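Local coordinates for protein cell divisionFtsK/SpoIIIE (Thermomonospora curvata, PDB 4NH0) that serves as the multidomain ATPase of the type VII (ESX) secretion system, binds the exported protein EsxB and may act as its translocase, at residues S246-L254 against R517-G525; W269-V280 against L324-P334. All coordinates share one frame; numbering follows the deposited sequence.

Contact 1: S246-L254 against R517-G525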
loop_
_atom_site.group_PDB
_atom_site.type_symbol
_atom_site.label_atom_id
_atom_site.label_comp_id
_atom_site.label_asym_id
_atom_site.label_seq_id
_atom_site.Cartn_x
_atom_site.Cartn_y
_atom_site.Cartn_z
ATOM N N SER A 246 66.273 -2.314 11.877
ATOM C CA SER A 246 65.264 -1.668 11.049
ATOM C C SER A 246 64.206 -0.962 11.890
ATOM O O SER A 246 63.273 -1.592 12.389
ATOM C CB SER A 246 64.598 -2.689 10.123
ATOM O OG SER A 246 63.919 -3.687 10.866
ATOM N N ALA A 247 64.355 0.350 12.041
ATOM C CA ALA A 247 63.309 1.165 12.641
ATOM C C ALA A 247 62.161 1.316 11.652
ATOM O O ALA A 247 62.104 0.612 10.642
ATOM C CB ALA A 247 63.846 2.524 13.046
ATOM N N ASN A 248 61.236 2.229 11.937
ATOM C CA ASN A 248 60.111 2.419 11.022
ATOM C C ASN A 248 60.131 3.775 10.333
ATOM O O ASN A 248 60.296 4.821 10.960
ATOM C CB ASN A 248 58.751 2.208 11.719
ATOM C CG ASN A 248 58.768 1.066 12.737
ATOM O OD1 ASN A 248 58.172 1.174 13.812
ATOM N ND2 ASN A 248 59.504 -0.005 12.427
ATOM N N MET A 249 59.928 3.722 9.022
ATOM C CA MET A 249 60.097 4.872 8.156
ATOM C C MET A 249 58.749 5.454 7.753
ATOM O O MET A 249 57.743 4.745 7.716
ATOM C CB MET A 249 60.899 4.467 6.918
ATOM C CG MET A 249 61.552 5.616 6.184
ATOM S SD MET A 249 62.714 6.519 7.223
ATOM C CE MET A 249 63.898 5.231 7.608
ATOM N N THR A 250 58.732 6.749 7.461
ATOM C CA THR A 250 57.519 7.418 7.018
ATOM C C THR A 250 57.345 7.262 5.515
ATOM O O THR A 250 58.324 7.234 4.769
ATOM C CB THR A 250 57.539 8.911 7.376
ATOM O OG1 THR A 250 58.687 9.529 6.779
ATOM C CG2 THR A 250 57.598 9.099 8.881
ATOM N N LEU A 251 56.095 7.164 5.072
ATOM C CA LEU A 251 55.797 6.989 3.656
ATOM C C LEU A 251 56.205 8.219 2.851
ATOM O O LEU A 251 56.542 8.114 1.672
ATOM C CB LEU A 251 54.309 6.692 3.458
ATOM C CG LEU A 251 53.823 6.464 2.025
ATOM C CD1 LEU A 251 54.689 5.438 1.318
ATOM C CD2 LEU A 251 52.371 6.023 2.024
ATOM N N THR A 252 56.184 9.382 3.495
ATOM C CA THR A 252 56.584 10.622 2.839
ATOM C C THR A 252 58.060 10.587 2.453
ATOM O O THR A 252 58.480 11.250 1.506
ATOM C CB THR A 252 56.322 11.850 3.735
ATOM O OG1 THR A 252 56.870 13.020 3.116
ATOM C CG2 THR A 252 56.961 11.669 5.098
ATOM N N SER A 253 58.842 9.803 3.189
ATOM C CA SER A 253 60.267 9.672 2.920
ATOM C C SER A 253 60.513 8.845 1.664
ATOM O O SER A 253 61.343 9.201 0.829
ATOM C CB SER A 253 60.979 9.038 4.115
ATOM O OG SER A 253 60.731 9.768 5.304
ATOM N N LEU A 254 59.781 7.744 1.536
ATOM C CA LEU A 254 59.948 6.832 0.409
ATOM C C LEU A 254 59.438 7.441 -0.892
ATOM O O LEU A 254 59.849 7.032 -1.978
ATOM C CB LEU A 254 59.231 5.504 0.678
ATOM C CG LEU A 254 59.897 4.495 1.620
ATOM C CD1 LEU A 254 59.814 4.938 3.071
ATOM C CD2 LEU A 254 59.287 3.113 1.451
ATOM N N ARG A 517 61.950 -10.307 2.481
ATOM C CA ARG A 517 61.508 -9.793 3.767
ATOM C C ARG A 517 61.652 -8.283 3.787
ATOM O O ARG A 517 62.680 -7.743 3.379
ATOM C CB ARG A 517 62.294 -10.409 4.926
ATOM C CG ARG A 517 62.009 -9.722 6.256
ATOM C CD ARG A 517 62.464 -10.532 7.454
ATOM N NE ARG A 517 62.260 -9.789 8.694
ATOM C CZ ARG A 517 62.501 -10.274 9.908
ATOM N NH1 ARG A 517 62.955 -11.510 10.052
ATOM N NH2 ARG A 517 62.284 -9.521 10.977
ATOM N N PHE A 518 60.612 -7.607 4.255
ATOM C CA PHE A 518 60.616 -6.157 4.310
ATOM C C PHE A 518 60.051 -5.660 5.625
ATOM O O PHE A 518 59.695 -6.448 6.500
ATOM C CB PHE A 518 59.807 -5.574 3.153
ATOM C CG PHE A 518 58.333 -5.863 3.236
ATOM C CD1 PHE A 518 57.459 -4.934 3.775
ATOM C CD2 PHE A 518 57.824 -7.065 2.775
ATOM C CE1 PHE A 518 56.107 -5.200 3.852
ATOM C CE2 PHE A 518 56.474 -7.334 2.849
ATOM C CZ PHE A 518 55.614 -6.401 3.388
ATOM N N LYS A 519 59.968 -4.343 5.752
ATOM C CA LYS A 519 59.298 -3.744 6.889
ATOM C C LYS A 519 58.471 -2.553 6.429
ATOM O O LYS A 519 59.008 -1.567 5.927
ATOM C CB LYS A 519 60.304 -3.324 7.954
ATOM C CG LYS A 519 59.652 -3.181 9.297
ATOM C CD LYS A 519 60.635 -3.003 10.420
ATOM C CE LYS A 519 59.872 -3.007 11.720
ATOM N NZ LYS A 519 58.576 -2.301 11.543
ATOM N N ALA A 520 57.158 -2.657 6.603
ATOM C CA ALA A 520 56.229 -1.667 6.075
ATOM C C ALA A 520 56.417 -0.290 6.701
ATOM O O ALA A 520 56.778 -0.167 7.870
ATOM C CB ALA A 520 54.799 -2.137 6.274
ATOM N N ALA A 521 56.169 0.743 5.904
ATOM C CA ALA A 521 56.184 2.113 6.393
ATOM C C ALA A 521 54.870 2.416 7.097
ATOM O O ALA A 521 53.912 1.653 6.985
ATOM C CB ALA A 521 56.417 3.087 5.251
ATOM N N TYR A 522 54.821 3.526 7.824
ATOM C CA TYR A 522 53.604 3.904 8.530
ATOM C C TYR A 522 53.084 5.256 8.060
ATOM O O TYR A 522 53.826 6.056 7.492
ATOM C CB TYR A 522 53.839 3.924 10.042
ATOM C CG TYR A 522 54.853 4.943 10.513
ATOM C CD1 TYR A 522 54.463 6.228 10.869
ATOM C CD2 TYR A 522 56.199 4.616 10.614
ATOM C CE1 TYR A 522 55.384 7.160 11.303
ATOM C CE2 TYR A 522 57.129 5.543 11.048
ATOM C CZ TYR A 522 56.715 6.812 11.392
ATOM O OH TYR A 522 57.636 7.739 11.825
ATOM N N VAL A 523 51.799 5.500 8.300
ATOM C CA VAL A 523 51.163 6.753 7.917
ATOM C C VAL A 523 50.330 7.311 9.065
ATOM O O VAL A 523 49.784 8.409 8.973
ATOM C CB VAL A 523 50.260 6.576 6.681
ATOM C CG1 VAL A 523 51.096 6.284 5.448
ATOM C CG2 VAL A 523 49.248 5.468 6.920
ATOM N N SER A 524 50.241 6.545 10.148
ATOM C CA SER A 524 49.418 6.923 11.290
ATOM C C SER A 524 50.241 7.587 12.389
ATOM O O SER A 524 49.861 7.564 13.560
ATOM C CB SER A 524 48.693 5.698 11.848
ATOM O OG SER A 524 47.886 5.090 10.855
ATOM N N GLY A 525 51.368 8.177 12.007
ATOM C CA GLY A 525 52.225 8.866 12.956
ATOM C C GLY A 525 52.476 10.305 12.554
ATOM O O GLY A 525 51.988 10.756 11.520
#
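The aromatic ring of Tyr522 turns one face to Thr250 CA, while the carbonyl O of Asn248 meets the ring at its edge. Because CG of Tyr522 stands between the backbone N and the carbonyl carbon (chi1 63°), the ring lies alongside the Thr250 side chain and points the same way. Thr250 sets its methyl CG2 against the phenol end, 3.5 Å from Tyr522 CZ, and CB of Asn248 lies 3.7 Å from Tyr522 CD2. Beside the ring the two backbones run parallel for one bridge: Tyr522 N donates to Met249 O at 3.2 Å with an N-H...O angle of 159°, and Leu251 N returns a weak bond of 3.5 Å to Tyr522 O. The CB of Ala521 points toward 246-254 and lies beside Met249 O, a small side chain that adds little bulk next to the bridge. Thr250 also occupies the N-cap position of helix 251-254, and its carbonyl O accepts from Ser253 N. Leu251, with CG anti to the backbone N (chi1 -179°), lies alongside Val523, its CD2 3.7 Å from Val523 CG1. At the other end the aliphatic part of Lys519 passes Ser246, its CD 3.4 Å from Ser246 OG, while its ammonium is bonded to the carbonyl of Pro503. Glu319 of helix 317-329 takes the Val523 amide. The chemistry thus implies a modest attachment: one sound and one weak main-chain bond set the single bridge, apolar contacts surround it, and the lysine's charged end is satisfied elsewhere.

Contact 2: W269-V280 against L324-P334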
loop_
_atom_site.group_PDB
_atom_site.type_symbol
_atom_site.label_atom_id
_atom_site.label_comp_id
_atom_site.label_asym_id
_atom_site.label_seq_id
_atom_site.Cartn_x
_atom_site.Cartn_y
_atom_site.Cartn_z
ATOM N N TRP A 269 50.258 13.809 -9.099
ATOM C CA TRP A 269 49.516 12.973 -10.033
ATOM C C TRP A 269 50.027 13.141 -11.456
ATOM O O TRP A 269 49.278 12.972 -12.418
ATOM C CB TRP A 269 48.027 13.304 -9.970
ATOM C CG TRP A 269 47.437 13.148 -8.606
ATOM C CD1 TRP A 269 47.966 12.456 -7.557
ATOM C CD2 TRP A 269 46.204 13.706 -8.136
ATOM N NE1 TRP A 269 47.137 12.543 -6.467
ATOM C CE2 TRP A 269 46.049 13.306 -6.796
ATOM C CE3 TRP A 269 45.218 14.505 -8.721
ATOM C CZ2 TRP A 269 44.947 13.676 -6.032
ATOM C CZ3 TRP A 269 44.125 14.870 -7.961
ATOM C CH2 TRP A 269 43.998 14.457 -6.631
ATOM N N ARG A 270 51.305 13.479 -11.586
ATOM C CA ARG A 270 51.921 13.652 -12.895
ATOM C C ARG A 270 51.959 12.325 -13.645
ATOM O O ARG A 270 51.998 11.262 -13.024
ATOM C CB ARG A 270 53.335 14.222 -12.755
ATOM C CG ARG A 270 53.975 14.001 -11.396
ATOM C CD ARG A 270 55.323 14.700 -11.317
ATOM N NE ARG A 270 56.127 14.244 -10.186
ATOM C CZ ARG A 270 57.387 14.608 -9.973
ATOM N NH1 ARG A 270 57.993 15.433 -10.817
ATOM N NH2 ARG A 270 58.046 14.147 -8.918
ATOM N N PRO A 271 51.940 12.381 -14.988
ATOM C CA PRO A 271 52.001 11.167 -15.808
ATOM C C PRO A 271 53.247 10.337 -15.525
ATOM O O PRO A 271 54.364 10.787 -15.774
ATOM C CB PRO A 271 52.021 11.711 -17.243
ATOM C CG PRO A 271 52.457 13.135 -17.113
ATOM C CD PRO A 271 51.870 13.593 -15.819
ATOM N N ARG A 272 53.046 9.133 -15.003
ATOM C CA ARG A 272 54.153 8.259 -14.645
ATOM C C ARG A 272 54.553 7.363 -15.811
ATOM O O ARG A 272 53.730 7.063 -16.675
ATOM C CB ARG A 272 53.785 7.409 -13.428
ATOM C CG ARG A 272 53.507 8.216 -12.174
ATOM C CD ARG A 272 53.786 7.398 -10.928
ATOM N NE ARG A 272 54.261 8.233 -9.831
ATOM C CZ ARG A 272 54.911 7.771 -8.768
ATOM N NH1 ARG A 272 55.168 6.475 -8.659
ATOM N NH2 ARG A 272 55.309 8.605 -7.817
ATOM N N PRO A 273 55.828 6.944 -15.844
ATOM C CA PRO A 273 56.305 5.983 -16.845
ATOM C C PRO A 273 55.533 4.670 -16.773
ATOM O O PRO A 273 54.915 4.390 -15.747
ATOM C CB PRO A 273 57.772 5.778 -16.463
ATOM C CG PRO A 273 58.151 7.028 -15.750
ATOM C CD PRO A 273 56.925 7.446 -14.999
ATOM N N GLN A 274 55.577 3.881 -17.844
ATOM C CA GLN A 274 54.817 2.635 -17.921
ATOM C C GLN A 274 55.109 1.698 -16.753
ATOM O O GLN A 274 54.219 0.996 -16.278
ATOM C CB GLN A 274 55.101 1.912 -19.240
ATOM C CG GLN A 274 54.628 2.649 -20.483
ATOM C CD GLN A 274 55.628 3.677 -20.974
ATOM O OE1 GLN A 274 56.699 3.847 -20.391
ATOM N NE2 GLN A 274 55.284 4.369 -22.053
ATOM N N ARG A 275 56.354 1.693 -16.291
ATOM C CA ARG A 275 56.737 0.840 -15.175
ATOM C C ARG A 275 56.224 1.396 -13.852
ATOM O O ARG A 275 55.719 0.652 -13.011
ATOM C CB ARG A 275 58.256 0.674 -15.111
ATOM C CG ARG A 275 58.698 -0.396 -14.128
ATOM C CD ARG A 275 60.182 -0.317 -13.820
ATOM N NE ARG A 275 60.576 -1.338 -12.854
ATOM C CZ ARG A 275 61.746 -1.364 -12.226
ATOM N NH1 ARG A 275 62.646 -0.418 -12.453
ATOM N NH2 ARG A 275 62.013 -2.335 -11.364
ATOM N N ASN A 276 56.351 2.706 -13.674
ATOM C CA ASN A 276 55.969 3.351 -12.423
ATOM C C ASN A 276 54.461 3.494 -12.245
ATOM O O ASN A 276 53.997 3.958 -11.204
ATOM C CB ASN A 276 56.627 4.728 -12.318
ATOM C CG ASN A 276 58.067 4.648 -11.858
ATOM O OD1 ASN A 276 58.365 4.841 -10.680
ATOM N ND2 ASN A 276 58.970 4.362 -12.788
ATOM N N ARG A 277 53.698 3.105 -13.261
ATOM C CA ARG A 277 52.247 3.108 -13.145
ATOM C C ARG A 277 51.800 2.012 -12.189
ATOM O O ARG A 277 52.227 0.866 -12.310
ATOM C CB ARG A 277 51.583 2.921 -14.510
ATOM C CG ARG A 277 51.768 4.090 -15.457
ATOM C CD ARG A 277 50.825 3.994 -16.643
ATOM N NE ARG A 277 51.060 5.064 -17.609
ATOM C CZ ARG A 277 51.681 4.894 -18.770
ATOM N NH1 ARG A 277 52.125 3.694 -19.115
ATOM N NH2 ARG A 277 51.854 5.922 -19.590
ATOM N N LEU A 278 50.950 2.381 -11.235
ATOM C CA LEU A 278 50.429 1.454 -10.235
ATOM C C LEU A 278 51.554 0.741 -9.491
ATOM O O LEU A 278 51.415 -0.414 -9.094
ATOM C CB LEU A 278 49.490 0.436 -10.884
ATOM C CG LEU A 278 47.993 0.761 -10.867
ATOM C CD1 LEU A 278 47.726 2.194 -11.292
ATOM C CD2 LEU A 278 47.236 -0.206 -11.761
ATOM N N ARG A 279 52.668 1.443 -9.312
ATOM C CA ARG A 279 53.817 0.909 -8.593
ATOM C C ARG A 279 54.246 1.874 -7.498
ATOM O O ARG A 279 54.747 2.962 -7.777
ATOM C CB ARG A 279 54.978 0.643 -9.550
ATOM C CG ARG A 279 56.288 0.314 -8.855
ATOM C CD ARG A 279 57.414 0.131 -9.856
ATOM N NE ARG A 279 57.437 -1.215 -10.419
ATOM C CZ ARG A 279 58.296 -2.159 -10.053
ATOM N NH1 ARG A 279 59.209 -1.906 -9.125
ATOM N NH2 ARG A 279 58.248 -3.358 -10.616
ATOM N N VAL A 280 54.044 1.468 -6.251
ATOM C CA VAL A 280 54.372 2.308 -5.108
ATOM C C VAL A 280 55.189 1.537 -4.078
ATOM O O VAL A 280 55.054 0.320 -3.959
ATOM C CB VAL A 280 53.099 2.862 -4.437
ATOM C CG1 VAL A 280 52.405 3.856 -5.353
ATOM C CG2 VAL A 280 52.161 1.727 -4.065
ATOM N N LEU A 324 49.299 1.251 1.651
ATOM C CA LEU A 324 49.239 0.919 0.232
ATOM C C LEU A 324 48.259 1.816 -0.513
ATOM O O LEU A 324 48.575 2.343 -1.576
ATOM C CB LEU A 324 48.853 -0.546 0.037
ATOM C CG LEU A 324 48.710 -0.991 -1.420
ATOM C CD1 LEU A 324 49.996 -0.733 -2.184
ATOM C CD2 LEU A 324 48.322 -2.456 -1.505
ATOM N N VAL A 325 47.068 1.982 0.052
ATOM C CA VAL A 325 46.035 2.804 -0.565
ATOM C C VAL A 325 46.449 4.272 -0.625
ATOM O O VAL A 325 46.353 4.909 -1.674
ATOM C CB VAL A 325 44.700 2.686 0.193
ATOM C CG1 VAL A 325 43.708 3.724 -0.303
ATOM C CG2 VAL A 325 44.130 1.286 0.042
ATOM N N LEU A 326 46.918 4.800 0.500
ATOM C CA LEU A 326 47.307 6.204 0.584
ATOM C C LEU A 326 48.459 6.526 -0.361
ATOM O O LEU A 326 48.508 7.608 -0.943
ATOM C CB LEU A 326 47.688 6.570 2.018
ATOM C CG LEU A 326 48.004 8.045 2.264
ATOM C CD1 LEU A 326 46.806 8.903 1.905
ATOM C CD2 LEU A 326 48.416 8.278 3.708
ATOM N N ALA A 327 49.383 5.582 -0.514
ATOM C CA ALA A 327 50.512 5.760 -1.418
ATOM C C ALA A 327 50.036 5.854 -2.861
ATOM O O ALA A 327 50.462 6.734 -3.607
ATOM C CB ALA A 327 51.505 4.624 -1.262
ATOM N N LEU A 328 49.152 4.941 -3.247
ATOM C CA LEU A 328 48.576 4.946 -4.586
ATOM C C LEU A 328 47.799 6.232 -4.839
ATOM O O LEU A 328 47.798 6.759 -5.951
ATOM C CB LEU A 328 47.664 3.734 -4.783
ATOM C CG LEU A 328 48.353 2.390 -5.008
ATOM C CD1 LEU A 328 47.341 1.261 -4.979
ATOM C CD2 LEU A 328 49.107 2.395 -6.323
ATOM N N ALA A 329 47.142 6.733 -3.800
ATOM C CA ALA A 329 46.363 7.960 -3.904
ATOM C C ALA A 329 47.264 9.172 -4.114
ATOM O O ALA A 329 46.872 10.140 -4.760
ATOM C CB ALA A 329 45.509 8.146 -2.663
ATOM N N MET A 330 48.472 9.111 -3.566
ATOM C CA MET A 330 49.412 10.222 -3.661
ATOM C C MET A 330 50.244 10.171 -4.934
ATOM O O MET A 330 51.033 11.074 -5.203
ATOM C CB MET A 330 50.342 10.235 -2.448
ATOM C CG MET A 330 49.694 10.713 -1.167
ATOM S SD MET A 330 50.871 10.751 0.194
ATOM C CE MET A 330 51.165 9.004 0.418
ATOM N N THR A 331 50.068 9.113 -5.717
ATOM C CA THR A 331 50.867 8.922 -6.919
ATOM C C THR A 331 50.005 8.902 -8.173
ATOM O O THR A 331 50.516 8.991 -9.289
ATOM C CB THR A 331 51.677 7.619 -6.843
ATOM O OG1 THR A 331 50.794 6.526 -6.564
ATOM C CG2 THR A 331 52.719 7.707 -5.743
ATOM N N HIS A 332 48.696 8.784 -7.984
ATOM C CA HIS A 332 47.768 8.737 -9.104
ATOM C C HIS A 332 46.570 9.648 -8.875
ATOM O O HIS A 332 46.159 9.879 -7.739
ATOM C CB HIS A 332 47.288 7.304 -9.344
ATOM C CG HIS A 332 48.395 6.331 -9.594
ATOM N ND1 HIS A 332 49.256 5.911 -8.603
ATOM C CD2 HIS A 332 48.783 5.695 -10.723
ATOM C CE1 HIS A 332 50.126 5.058 -9.111
ATOM N NE2 HIS A 332 49.861 4.910 -10.397
ATOM N N SER A 333 46.015 10.166 -9.965
ATOM C CA SER A 333 44.817 10.990 -9.900
ATOM C C SER A 333 43.579 10.102 -9.876
ATOM O O SER A 333 43.625 8.967 -10.347
ATOM C CB SER A 333 44.762 11.950 -11.090
ATOM O OG SER A 333 44.582 11.243 -12.304
ATOM N N PRO A 334 42.465 10.613 -9.325
ATOM C CA PRO A 334 41.198 9.876 -9.356
ATOM C C PRO A 334 40.739 9.618 -10.786
ATOM O O PRO A 334 39.891 8.761 -11.031
ATOM C CB PRO A 334 40.226 10.811 -8.631
ATOM C CG PRO A 334 41.091 11.673 -7.784
ATOM C CD PRO A 334 42.349 11.870 -8.567
#
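One face of Trp269 is covered by Ser333 CA and Pro334 CD, from the segment after helix 317-329. Ser333 CA makes a CH-pi contact 3.8 Å from the centroid of the five-membered ring. Pro334 CD makes another, 3.7 Å from that of the six-membered ring; proline suits the place because its CD, next to the ring nitrogen, offers C-H groups to the indole face. The torsion of Trp269 (chi1 -57°) sets CG beside its own backbone N, and NE1 reaches Ala329 O at 3.0 Å, a bent bond that helps satisfy a carbonyl near the helix end. His332 binds on both ring nitrogens: NE2 accepts from Leu278 N at 2.9 Å, within the type II turn from Asn276 to Arg279, and ND1 donates to Leu328 O, consistent with a neutral ring protonated on ND1. Deeper in, branched Val280 crosses the helix side chains, CG1 3.7 Å from Leu328 CD2 and CG2 3.8 Å from Leu324 CD1, its CB 4.0 Å from Ala327 CB. The outer side is looser: Arg272 lays one guanidinium face over Thr331 CG2, with Asn276 O at its edge, and its neighbours from Arg270 to Arg275 are largely solvent-exposed. Around this contact, Val280 pairs with Leu293 in the sheet, Phe420 of strand 418-424 backs Leu324 and Leu328, His358 meets the Trp269 ring nearly at right angles, and Leu583 of helix 575-583 touches that tryptophan.

How the contacts relate
From the first modelled residues the chain passes through 246-254, then 269-280, whose last residues enter strand 279-284. After strand 306-310 and the P-loop predicted to bind ATP comes helix 317-329, and its C-terminal half with the residues that follow folds back on 269-280, closing contact 2 as a short loop. Contact 1 closes much later, when 517-525 returns to 246-254, so contact 2 is nested inside it. Strands 518-520 and 279-284 are sheet neighbours, and the two contacts touch where Leu251 packs on Met330 and Ala327 and Val523 on Leu326. Together they join the N-terminal segment, the sheet and helix 317-329 of the first FtsK domain.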